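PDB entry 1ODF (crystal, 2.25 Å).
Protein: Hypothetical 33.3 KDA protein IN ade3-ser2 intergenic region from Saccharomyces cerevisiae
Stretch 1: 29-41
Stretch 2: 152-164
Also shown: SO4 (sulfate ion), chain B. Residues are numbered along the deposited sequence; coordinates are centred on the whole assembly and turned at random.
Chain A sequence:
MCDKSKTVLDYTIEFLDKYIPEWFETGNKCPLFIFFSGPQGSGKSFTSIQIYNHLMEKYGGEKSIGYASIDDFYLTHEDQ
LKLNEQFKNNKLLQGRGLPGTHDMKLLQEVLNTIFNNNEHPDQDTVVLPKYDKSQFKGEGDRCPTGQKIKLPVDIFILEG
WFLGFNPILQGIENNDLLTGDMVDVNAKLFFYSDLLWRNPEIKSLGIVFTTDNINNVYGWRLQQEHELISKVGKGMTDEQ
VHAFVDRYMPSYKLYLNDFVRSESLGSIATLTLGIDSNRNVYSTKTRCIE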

# COMPACT_ATOMS: atom_id res chain seq x y z
N LYS A 29 -14.95 -7.10 -18.60
CA LYS A 29 -13.69 -7.75 -18.96
C LYS A 29 -12.47 -6.99 -18.43
O LYS A 29 -11.38 -7.56 -18.36
N CYS A 30 -12.65 -5.73 -18.07
CA CYS A 30 -11.55 -4.93 -17.53
C CYS A 30 -11.15 -5.51 -16.17
O CYS A 30 -11.92 -6.24 -15.54
N PRO A 31 -9.93 -5.21 -15.70
CA PRO A 31 -9.52 -5.75 -14.40
C PRO A 31 -10.33 -5.16 -13.24
O PRO A 31 -10.90 -4.07 -13.34
N LEU A 32 -10.40 -5.91 -12.15
CA LEU A 32 -11.07 -5.44 -10.95
C LEU A 32 -9.89 -5.31 -9.99
O LEU A 32 -9.16 -6.28 -9.76
N PHE A 33 -9.67 -4.12 -9.46
CA PHE A 33 -8.58 -3.94 -8.51
C PHE A 33 -9.06 -4.10 -7.07
O PHE A 33 -10.22 -3.84 -6.75
N ILE A 34 -8.16 -4.58 -6.22
CA ILE A 34 -8.45 -4.74 -4.81
C ILE A 34 -7.28 -4.12 -4.04
O ILE A 34 -6.16 -4.64 -4.06
N PHE A 35 -7.56 -2.99 -3.39
CA PHE A 35 -6.57 -2.26 -2.64
C PHE A 35 -6.63 -2.53 -1.15
O PHE A 35 -7.72 -2.52 -0.54
N PHE A 36 -5.47 -2.79 -0.56
CA PHE A 36 -5.37 -3.00 0.88
C PHE A 36 -4.53 -1.85 1.39
O PHE A 36 -3.44 -1.59 0.86
N SER A 37 -5.04 -1.17 2.41
CA SER A 37 -4.36 -0.03 3.01
C SER A 37 -4.43 -0.09 4.53
O SER A 37 -5.49 -0.36 5.11
N GLY A 38 -3.30 0.15 5.18
CA GLY A 38 -3.26 0.12 6.63
C GLY A 38 -1.91 0.55 7.16
O GLY A 38 -0.90 0.41 6.47
N PRO A 39 -1.85 1.08 8.39
CA PRO A 39 -0.56 1.50 8.91
C PRO A 39 0.43 0.35 8.99
O PRO A 39 0.03 -0.81 9.03
N GLN A 40 1.71 0.68 8.98
CA GLN A 40 2.74 -0.35 9.09
C GLN A 40 2.53 -1.08 10.42
O GLN A 40 2.37 -0.44 11.46
N GLY A 41 2.53 -2.40 10.38
CA GLY A 41 2.32 -3.17 11.60
C GLY A 41 0.87 -3.59 11.82
O GLY A 41 0.57 -4.37 12.73
N PRO A 152 -5.35 -11.58 -20.15
CA PRO A 152 -5.71 -10.38 -19.39
C PRO A 152 -5.82 -10.66 -17.88
O PRO A 152 -6.04 -11.80 -17.47
N VAL A 153 -5.66 -9.63 -17.07
CA VAL A 153 -5.76 -9.79 -15.63
C VAL A 153 -7.20 -9.56 -15.20
O VAL A 153 -7.80 -8.54 -15.54
N ASP A 154 -7.75 -10.51 -14.45
CA ASP A 154 -9.12 -10.41 -13.97
C ASP A 154 -9.22 -9.69 -12.62
O ASP A 154 -10.09 -8.84 -12.42
N ILE A 155 -8.33 -10.02 -11.70
CA ILE A 155 -8.31 -9.40 -10.38
C ILE A 155 -6.88 -9.03 -10.03
O ILE A 155 -5.98 -9.87 -10.09
N PHE A 156 -6.66 -7.77 -9.68
CA PHE A 156 -5.33 -7.34 -9.30
C PHE A 156 -5.33 -6.76 -7.89
O PHE A 156 -5.99 -5.77 -7.59
N ILE A 157 -4.55 -7.41 -7.04
CA ILE A 157 -4.43 -7.04 -5.64
C ILE A 157 -3.17 -6.21 -5.42
O ILE A 157 -2.07 -6.66 -5.71
N LEU A 158 -3.35 -4.99 -4.92
CA LEU A 158 -2.23 -4.11 -4.63
C LEU A 158 -2.36 -3.68 -3.16
O LEU A 158 -3.47 -3.41 -2.69
N GLU A 159 -1.24 -3.62 -2.45
CA GLU A 159 -1.26 -3.24 -1.04
C GLU A 159 -0.10 -2.35 -0.63
O GLU A 159 1.02 -2.51 -1.13
N GLY A 160 -0.39 -1.42 0.27
CA GLY A 160 0.61 -0.49 0.77
C GLY A 160 0.06 0.23 2.00
O GLY A 160 -1.15 0.24 2.24
N TRP A 161 0.96 0.84 2.78
CA TRP A 161 0.57 1.55 3.99
C TRP A 161 -0.02 2.93 3.71
O TRP A 161 -0.65 3.52 4.59
N PHE A 162 0.18 3.45 2.49
CA PHE A 162 -0.35 4.77 2.14
C PHE A 162 -1.30 4.79 0.93
O PHE A 162 -1.61 5.85 0.39
N LEU A 163 -1.78 3.62 0.51
CA LEU A 163 -2.69 3.57 -0.61
C LEU A 163 -4.01 4.27 -0.25
O LEU A 163 -4.62 3.98 0.78
N GLY A 164 -4.43 5.19 -1.11
CA GLY A 164 -5.67 5.90 -0.85
C GLY A 164 -5.45 7.32 -0.37
O GLY A 164 -6.37 8.15 -0.47

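Neighbouring parallel strands illustrate a general principle: the backbone holds the register, and the side chains, alternating between the two faces of the sheet, decide what packs. In this pair the shortest direct hydrogen bond between the stretches comes from a side chain. Ser-37, with chi1 in t, donates from OG to the carbonyl O of Leu-163 (2.7 Å), tying the end of its strand to the loop that follows the partner strand. The backbone ladder comes next. Ile-34 bonds through both its N and its O: its N donates to Phe-156 O at 2.8 Å, and its O accepts from Leu-158 N at 3.0 Å. Before the strands begin, waters bridge the backbones; one molecule donates to Lys-29 O (3.0 Å) and Val-153 O (2.7 Å), another to Cys-30 O and Asp-154 O (both 2.9 Å). Beyond the far end, Gly-41 N donates to O2 of a sulfate, probably from the crystallisation liquor, at 2.9 Å.

Around this polar frame the packing is largely apolar. Phe-33 (m) and Phe-156 (t) share one face with Phe-35 and Leu-158. Phe-156 CB lies over the Phe-33 ring, 4.1 Å from its centroid, while the two rings meet obliquely. Further along, Phe-35 (m) receives Leu-158 CD2 at its ring edge, its CE2 3.9 Å from that methyl; Leu-163 (m, t), whose CB points toward the first stretch, brings CD1 within 4.3 Å of Phe-35 CD2.

The other face carries Leu-32, Ile-34, Phe-36, Ile-155, Ile-157 and Glu-159. All three isoleucines adopt m, t. Ile-34 CD1 reaches Ile-155 CG2 at 3.6 Å; Phe-36 (m) brings CE1 to 3.9 Å from Ile-157 CG2. Glu-159 (p, p) sets its CB 3.7 Å from Phe-36 CB. Past the strands, Gln-40 (chi1 m) lays its CD over a face of the Trp-161 (chi1 p) indole.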

# COMPACT_ATOMS: atom_id res chain seq x y z
CB LYS A 29 -13.58 -7.89 -20.48
CG LYS A 29 -14.31 -9.08 -21.07
CD LYS A 29 -13.87 -9.28 -22.51
CE LYS A 29 -14.53 -10.48 -23.15
NZ LYS A 29 -14.07 -11.77 -22.57
CB CYS A 30 -11.97 -3.47 -17.38
SG CYS A 30 -13.29 -3.19 -16.16
CB PRO A 31 -8.04 -5.33 -14.30
CG PRO A 31 -7.64 -5.02 -15.72
CD PRO A 31 -8.87 -4.38 -16.29
CB LEU A 32 -12.03 -6.49 -10.40
CG LEU A 32 -13.00 -6.15 -9.24
CD1 LEU A 32 -12.88 -7.20 -8.17
CD2 LEU A 32 -12.73 -4.80 -8.66
CB PHE A 33 -7.93 -2.56 -8.68
CG PHE A 33 -6.96 -2.49 -9.82
CD1 PHE A 33 -7.39 -2.66 -11.14
CD2 PHE A 33 -5.60 -2.31 -9.58
CE1 PHE A 33 -6.49 -2.65 -12.20
CE2 PHE A 33 -4.68 -2.30 -10.64
CZ PHE A 33 -5.13 -2.48 -11.95
CB ILE A 34 -8.63 -6.21 -4.42
CG1 ILE A 34 -9.81 -6.81 -5.20
CG2 ILE A 34 -8.91 -6.32 -2.92
CD1 ILE A 34 -10.08 -8.25 -4.89
CB PHE A 35 -6.75 -0.75 -2.84
CG PHE A 35 -6.55 -0.28 -4.25
CD1 PHE A 35 -7.50 0.53 -4.87
CD2 PHE A 35 -5.38 -0.61 -4.95
CE1 PHE A 35 -7.30 1.01 -6.17
CE2 PHE A 35 -5.17 -0.14 -6.26
CZ PHE A 35 -6.13 0.67 -6.87
CB PHE A 36 -4.71 -4.33 1.23
CG PHE A 36 -5.61 -5.52 1.04
CD1 PHE A 36 -5.88 -6.01 -0.24
CD2 PHE A 36 -6.18 -6.16 2.13
CE1 PHE A 36 -6.70 -7.12 -0.42
CE2 PHE A 36 -7.00 -7.28 1.96
CZ PHE A 36 -7.26 -7.76 0.69
CB SER A 37 -5.01 1.28 2.54
OG SER A 37 -4.23 2.40 2.89
CB PRO A 39 -0.91 2.06 10.29
CG PRO A 39 -2.31 2.58 10.10
CD PRO A 39 -2.94 1.44 9.31
CB GLN A 40 4.11 0.30 9.04
CG GLN A 40 4.39 1.00 7.72
CD GLN A 40 5.29 2.21 7.89
OE1 GLN A 40 4.89 3.22 8.49
NE2 GLN A 40 6.51 2.13 7.36
CB PRO A 152 -7.05 -9.99 -20.01
CG PRO A 152 -7.66 -11.32 -20.30
CD PRO A 152 -6.50 -12.08 -20.92
CB VAL A 153 -4.84 -8.80 -14.89
CG1 VAL A 153 -4.86 -9.10 -13.39
CG2 VAL A 153 -3.43 -8.90 -15.45
CB ASP A 154 -9.73 -11.81 -13.88
CG ASP A 154 -9.90 -12.46 -15.26
OD1 ASP A 154 -10.76 -11.98 -16.04
OD2 ASP A 154 -9.17 -13.43 -15.56
CB ILE A 155 -8.87 -10.35 -9.29
CG1 ILE A 155 -10.35 -10.61 -9.54
CG2 ILE A 155 -8.65 -9.75 -7.89
CD1 ILE A 155 -10.96 -11.62 -8.60
CB PHE A 156 -4.77 -6.30 -10.28
CG PHE A 156 -3.32 -6.03 -10.06
CD1 PHE A 156 -2.90 -5.22 -9.00
CD2 PHE A 156 -2.36 -6.64 -10.87
CE1 PHE A 156 -1.54 -5.04 -8.74
CE2 PHE A 156 -0.99 -6.46 -10.61
CZ PHE A 156 -0.58 -5.66 -9.55
CB ILE A 157 -4.36 -8.31 -4.75
CG1 ILE A 157 -5.61 -9.16 -5.00
CG2 ILE A 157 -4.25 -7.93 -3.28
CD1 ILE A 157 -5.63 -10.46 -4.22
CB LEU A 158 -2.23 -2.88 -5.55
CG LEU A 158 -1.06 -1.91 -5.37
CD1 LEU A 158 0.25 -2.59 -5.77
CD2 LEU A 158 -1.30 -0.66 -6.20
CB GLU A 159 -1.27 -4.50 -0.16
CG GLU A 159 0.04 -5.26 -0.14
CD GLU A 159 1.04 -4.71 0.88
OE1 GLU A 159 2.23 -5.05 0.76
OE2 GLU A 159 0.65 -3.95 1.79
CB TRP A 161 1.76 1.68 4.95
CG TRP A 161 2.87 2.52 4.40
CD1 TRP A 161 3.90 2.10 3.61
CD2 TRP A 161 2.99 3.94 4.50
NE1 TRP A 161 4.65 3.18 3.20
CE2 TRP A 161 4.11 4.32 3.73
CE3 TRP A 161 2.26 4.94 5.16
CZ2 TRP A 161 4.51 5.65 3.59
CZ3 TRP A 161 2.65 6.25 5.02
CH2 TRP A 161 3.77 6.60 4.24
CB PHE A 162 0.81 5.74 1.88
CG PHE A 162 1.63 5.40 0.66
CD1 PHE A 162 1.34 5.98 -0.57
CD2 PHE A 162 2.69 4.50 0.75
CE1 PHE A 162 2.10 5.67 -1.71
CE2 PHE A 162 3.46 4.18 -0.38
CZ PHE A 162 3.17 4.77 -1.62
CB LEU A 163 -2.97 2.12 -1.01
CG LEU A 163 -1.79 1.23 -1.42
CD1 LEU A 163 -2.32 -0.08 -1.99
CD2 LEU A 163 -0.92 1.94 -2.44
S SO4 B . 2.11 -5.01 7.98
O1 SO4 B . 1.75 -5.28 9.38
O2 SO4 B . 2.91 -3.77 7.90
O3 SO4 B . 2.92 -6.13 7.47
O4 SO4 B . 0.88 -4.89 7.17
O HOH W 1 -8.45 -7.15 -17.72
O HOH W 2 -12.45 -8.68 -14.01